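Local coordinates for protein transcriptional regulator, LacI family (Burkholderia phymatum, PDB 2RGY) that probably controls transcription as a LacI-family regulator, sensing a small effector, likely a sugar, through a periplasmic-binding-protein-like domain, at residues A[51-54]-A[55-59]; A[175-178]-A[179-183]. All coordinates share one frame; numbering follows the deposited sequence.

Contact 1: residues A[51-54]-A[55-59]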
# COMPACT_ATOMS: atom_id res chain seq x y z
N THR A 51 16.18 16.39 -4.42
CA THR A 51 16.42 15.05 -4.97
C THR A 51 16.02 14.01 -3.93
O THR A 51 15.94 14.31 -2.74
CB THR A 51 17.90 14.83 -5.34
OG1 THR A 51 18.70 14.79 -4.15
CG2 THR A 51 18.41 15.94 -6.24
N PRO A 52 15.75 12.77 -4.37
CA PRO A 52 15.36 11.72 -3.42
C PRO A 52 16.32 11.66 -2.24
O PRO A 52 15.89 11.56 -1.09
CB PRO A 52 15.40 10.47 -4.28
CG PRO A 52 14.89 10.99 -5.60
CD PRO A 52 15.66 12.29 -5.76
N ARG A 53 17.61 11.73 -2.52
CA ARG A 53 18.62 11.68 -1.47
C ARG A 53 18.46 12.82 -0.47
O ARG A 53 18.36 12.59 0.73
CB ARG A 53 20.02 11.75 -2.08
CG ARG A 53 21.13 11.73 -1.06
CD ARG A 53 22.46 12.07 -1.71
NE ARG A 53 23.55 11.93 -0.76
CZ ARG A 53 24.82 12.25 -1.02
NH1 ARG A 53 25.15 12.74 -2.21
NH2 ARG A 53 25.75 12.08 -0.10
N GLU A 54 18.46 14.05 -0.97
CA GLU A 54 18.32 15.22 -0.11
C GLU A 54 16.97 15.26 0.61
O GLU A 54 16.85 15.84 1.68
CB GLU A 54 18.51 16.50 -0.92
CG GLU A 54 19.97 16.86 -1.18
CD GLU A 54 20.76 17.13 0.10
OE1 GLU A 54 20.15 17.61 1.08
OE2 GLU A 54 21.99 16.89 0.12
N GLN A 55 15.96 14.65 0.00
CA GLN A 55 14.64 14.62 0.62
C GLN A 55 14.71 13.74 1.86
O GLN A 55 14.01 13.97 2.82
CB GLN A 55 13.60 14.05 -0.33
CG GLN A 55 13.19 14.98 -1.46
CD GLN A 55 12.10 14.36 -2.30
OE1 GLN A 55 11.04 14.00 -1.79
NE2 GLN A 55 12.36 14.22 -3.60
N ALA A 56 15.56 12.71 1.81
CA ALA A 56 15.72 11.81 2.95
C ALA A 56 16.58 12.48 4.03
O ALA A 56 16.33 12.33 5.22
CB ALA A 56 16.38 10.50 2.49
N LEU A 57 17.60 13.22 3.60
CA LEU A 57 18.47 13.91 4.54
C LEU A 57 17.66 14.92 5.33
O LEU A 57 17.77 14.99 6.56
CB LEU A 57 19.61 14.64 3.80
CG LEU A 57 20.93 13.91 3.47
CD1 LEU A 57 21.42 13.19 4.72
CD2 LEU A 57 20.74 12.94 2.32
N GLU A 58 16.84 15.70 4.63
CA GLU A 58 16.02 16.71 5.27
C GLU A 58 14.98 16.09 6.21
O GLU A 58 14.76 16.58 7.32
CB GLU A 58 15.30 17.55 4.20
CG GLU A 58 16.24 18.14 3.15
CD GLU A 58 15.51 18.93 2.07
OE1 GLU A 58 14.42 18.50 1.62
OE2 GLU A 58 16.04 19.99 1.65
N ALA A 59 14.35 15.01 5.77
CA ALA A 59 13.34 14.35 6.59
C ALA A 59 13.94 13.78 7.87
O ALA A 59 13.38 13.96 8.96
CB ALA A 59 12.67 13.25 5.80
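Gln55 N donates to Thr51 O at 2.8 Å, and this bond closes the first turn of helix 52-65. In the next step Ala56 N donates to Pro52 O at 3.1 Å. Thr51 itself is the N-cap. Its OG1 accepts from Glu54 N at 3.3 Å, a long bond but a straight one, with an N-H...O angle of 172°; a chi1 of 68° turns the hydroxyl back over the opening turn to meet that amide. Pro52, which has no amide hydrogen to give, fills the first helical position. Gln55, whose amide closes this turn, also lays its chain back along the cap: CG comes to 3.1 Å from Thr51 O, and NE2 donates beyond it to Ser50 O, so the residues leading into the helix are held by backbone and side chain alike. Glu54 OE1 and Glu58 OE2 stand 4.8 Å apart without touching; Glu54 has a long, weak ion pair with Arg61, which would temper the like charges. Apolar contact is modest. Arg53 runs extended, and its CG lies beside Leu57 CD2, the two side chains crossing at a slant, although the placing of CD2 is doubtful because it crowds Arg53 O in the model. Farther out, the guanidinium forms salt bridges with Asp82, through NE, and Glu81, through NH2, tying the start of this helix to helix 80-89. Leu57 and Ala56 pack on Leu78 in the loop before that helix, while Ala56 and Ala59 rest on Phe14 of strand 10-14, and Ala59 also touches Arg35 of the second subunit.

Contact 2: residues A[175-178]-A[179-183]; sequences GGYA and ATCQL
Two torsions bring Tyr177 and Cys181 together on one side of helix 173-186: the tyrosine ring swings opposite its own amide nitrogen (chi1 -175°), and the cysteine sulfur points back toward the preceding turn (chi1 -68°). The result is a Cys sulfur-aromatic contact between residues i and i+4 of an alpha helix in the periplasmic-binding-protein-like domain. SG lies 4.2 Å from the centroid of the Tyr177 ring and 22° off the ring normal, which places it over a face but displaced toward the rim. Its closest ring atom is CE2, at 3.9 Å. Beneath the pair, Cys181 N donates to Tyr177 O at 3.1 Å, so the same two residues are joined by backbone and side chain. The phenol end is fixed separately by a hydrogen bond from Tyr177 OH to Gln210 OE1 in helix 198-210; Arg207 of that helix touches both Tyr177 and Cys181, and Tyr232 of the second subunit packs against the tyrosine. This corner of the helix therefore faces a neighbouring helix and the dimer partner. Ala179 and Thr180 meet Ile134 of strand 131-135, Thr180 also touching Ala204 and Phe208 of helix 198-210, and Ala179 also Ile167 of strand 166-168. Ala179 N bonds Gly175 O at 2.9 Å, and its CB sits close to that same oxygen. Ala178 O likewise takes Gln182 N at 2.9 Å, continuing the regular ladder. Buried Thr180 satisfies its hydroxyl within the helix, donating a hydrogen bond to the backbone one turn earlier. Gly176 O is thus gripped twice, by Thr180 N and by Thr180 OG1, each 3.0 Å away and arriving from opposite faces of the carbonyl plane.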
# COMPACT_ATOMS: atom_id res chain seq x y z
N GLY A 175 7.52 2.91 -13.08
CA GLY A 175 8.87 2.56 -13.52
C GLY A 175 8.88 1.16 -14.09
O GLY A 175 9.46 0.91 -15.14
N GLY A 176 8.24 0.23 -13.39
CA GLY A 176 8.20 -1.14 -13.85
C GLY A 176 7.48 -1.27 -15.18
O GLY A 176 7.88 -2.06 -16.03
N TYR A 177 6.41 -0.50 -15.35
CA TYR A 177 5.64 -0.54 -16.59
C TYR A 177 6.49 -0.07 -17.76
O TYR A 177 6.54 -0.72 -18.81
CB TYR A 177 4.40 0.34 -16.49
CG TYR A 177 3.50 0.25 -17.70
CD1 TYR A 177 2.68 -0.87 -17.90
CD2 TYR A 177 3.46 1.28 -18.64
CE1 TYR A 177 1.85 -0.95 -19.01
CE2 TYR A 177 2.63 1.20 -19.76
CZ TYR A 177 1.83 0.09 -19.94
OH TYR A 177 1.01 -0.01 -21.06
N ALA A 178 7.16 1.06 -17.56
CA ALA A 178 8.02 1.63 -18.59
C ALA A 178 9.19 0.71 -18.91
O ALA A 178 9.62 0.60 -20.06
CB ALA A 178 8.53 3.00 -18.12
N ALA A 179 9.72 0.05 -17.88
CA ALA A 179 10.85 -0.84 -18.08
C ALA A 179 10.43 -2.07 -18.87
O ALA A 179 11.20 -2.58 -19.70
CB ALA A 179 11.45 -1.24 -16.74
N THR A 180 9.21 -2.56 -18.64
CA THR A 180 8.74 -3.73 -19.36
C THR A 180 8.58 -3.34 -20.83
O THR A 180 8.96 -4.10 -21.73
CB THR A 180 7.39 -4.26 -18.82
OG1 THR A 180 7.54 -4.65 -17.44
CG2 THR A 180 6.96 -5.49 -19.60
N CYS A 181 8.03 -2.16 -21.08
CA CYS A 181 7.84 -1.69 -22.45
C CYS A 181 9.19 -1.56 -23.16
O CYS A 181 9.33 -1.99 -24.31
CB CYS A 181 7.12 -0.34 -22.46
SG CYS A 181 5.42 -0.47 -21.91
N GLN A 182 10.17 -0.98 -22.48
CA GLN A 182 11.49 -0.81 -23.07
C GLN A 182 12.06 -2.17 -23.44
O GLN A 182 12.70 -2.33 -24.49
CB GLN A 182 12.41 -0.09 -22.08
CG GLN A 182 13.78 0.28 -22.67
CD GLN A 182 14.72 0.92 -21.65
OE1 GLN A 182 14.35 1.88 -20.96
NE2 GLN A 182 15.94 0.41 -21.56
N LEU A 183 11.82 -3.17 -22.59
CA LEU A 183 12.32 -4.52 -22.83
C LEU A 183 11.70 -5.14 -24.07
O LEU A 183 12.41 -5.65 -24.93
CB LEU A 183 12.04 -5.40 -21.61
CG LEU A 183 12.39 -6.88 -21.73
CD1 LEU A 183 13.89 -7.05 -21.98
CD2 LEU A 183 11.96 -7.60 -20.47

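Contact 1 and contact 2 are both single-helix contacts, set in different halves of the chain: residues 51-59 on a helix flanking the parallel sheet that contains strand 10-14, residues 175-183 on one flanking the mixed sheet that contains strand 131-135. Their centres are 26 Å apart and their nearest atoms about 13 Å apart, so neither touches the other. Each centre lies 18 Å from the centre of the chain, and each contact reaches the second subunit through one residue, Ala59 in the first and Tyr177 in the second. That is consistent with the two-lobed core of LacI-family regulators, in which both lobes can take part in dimerisation.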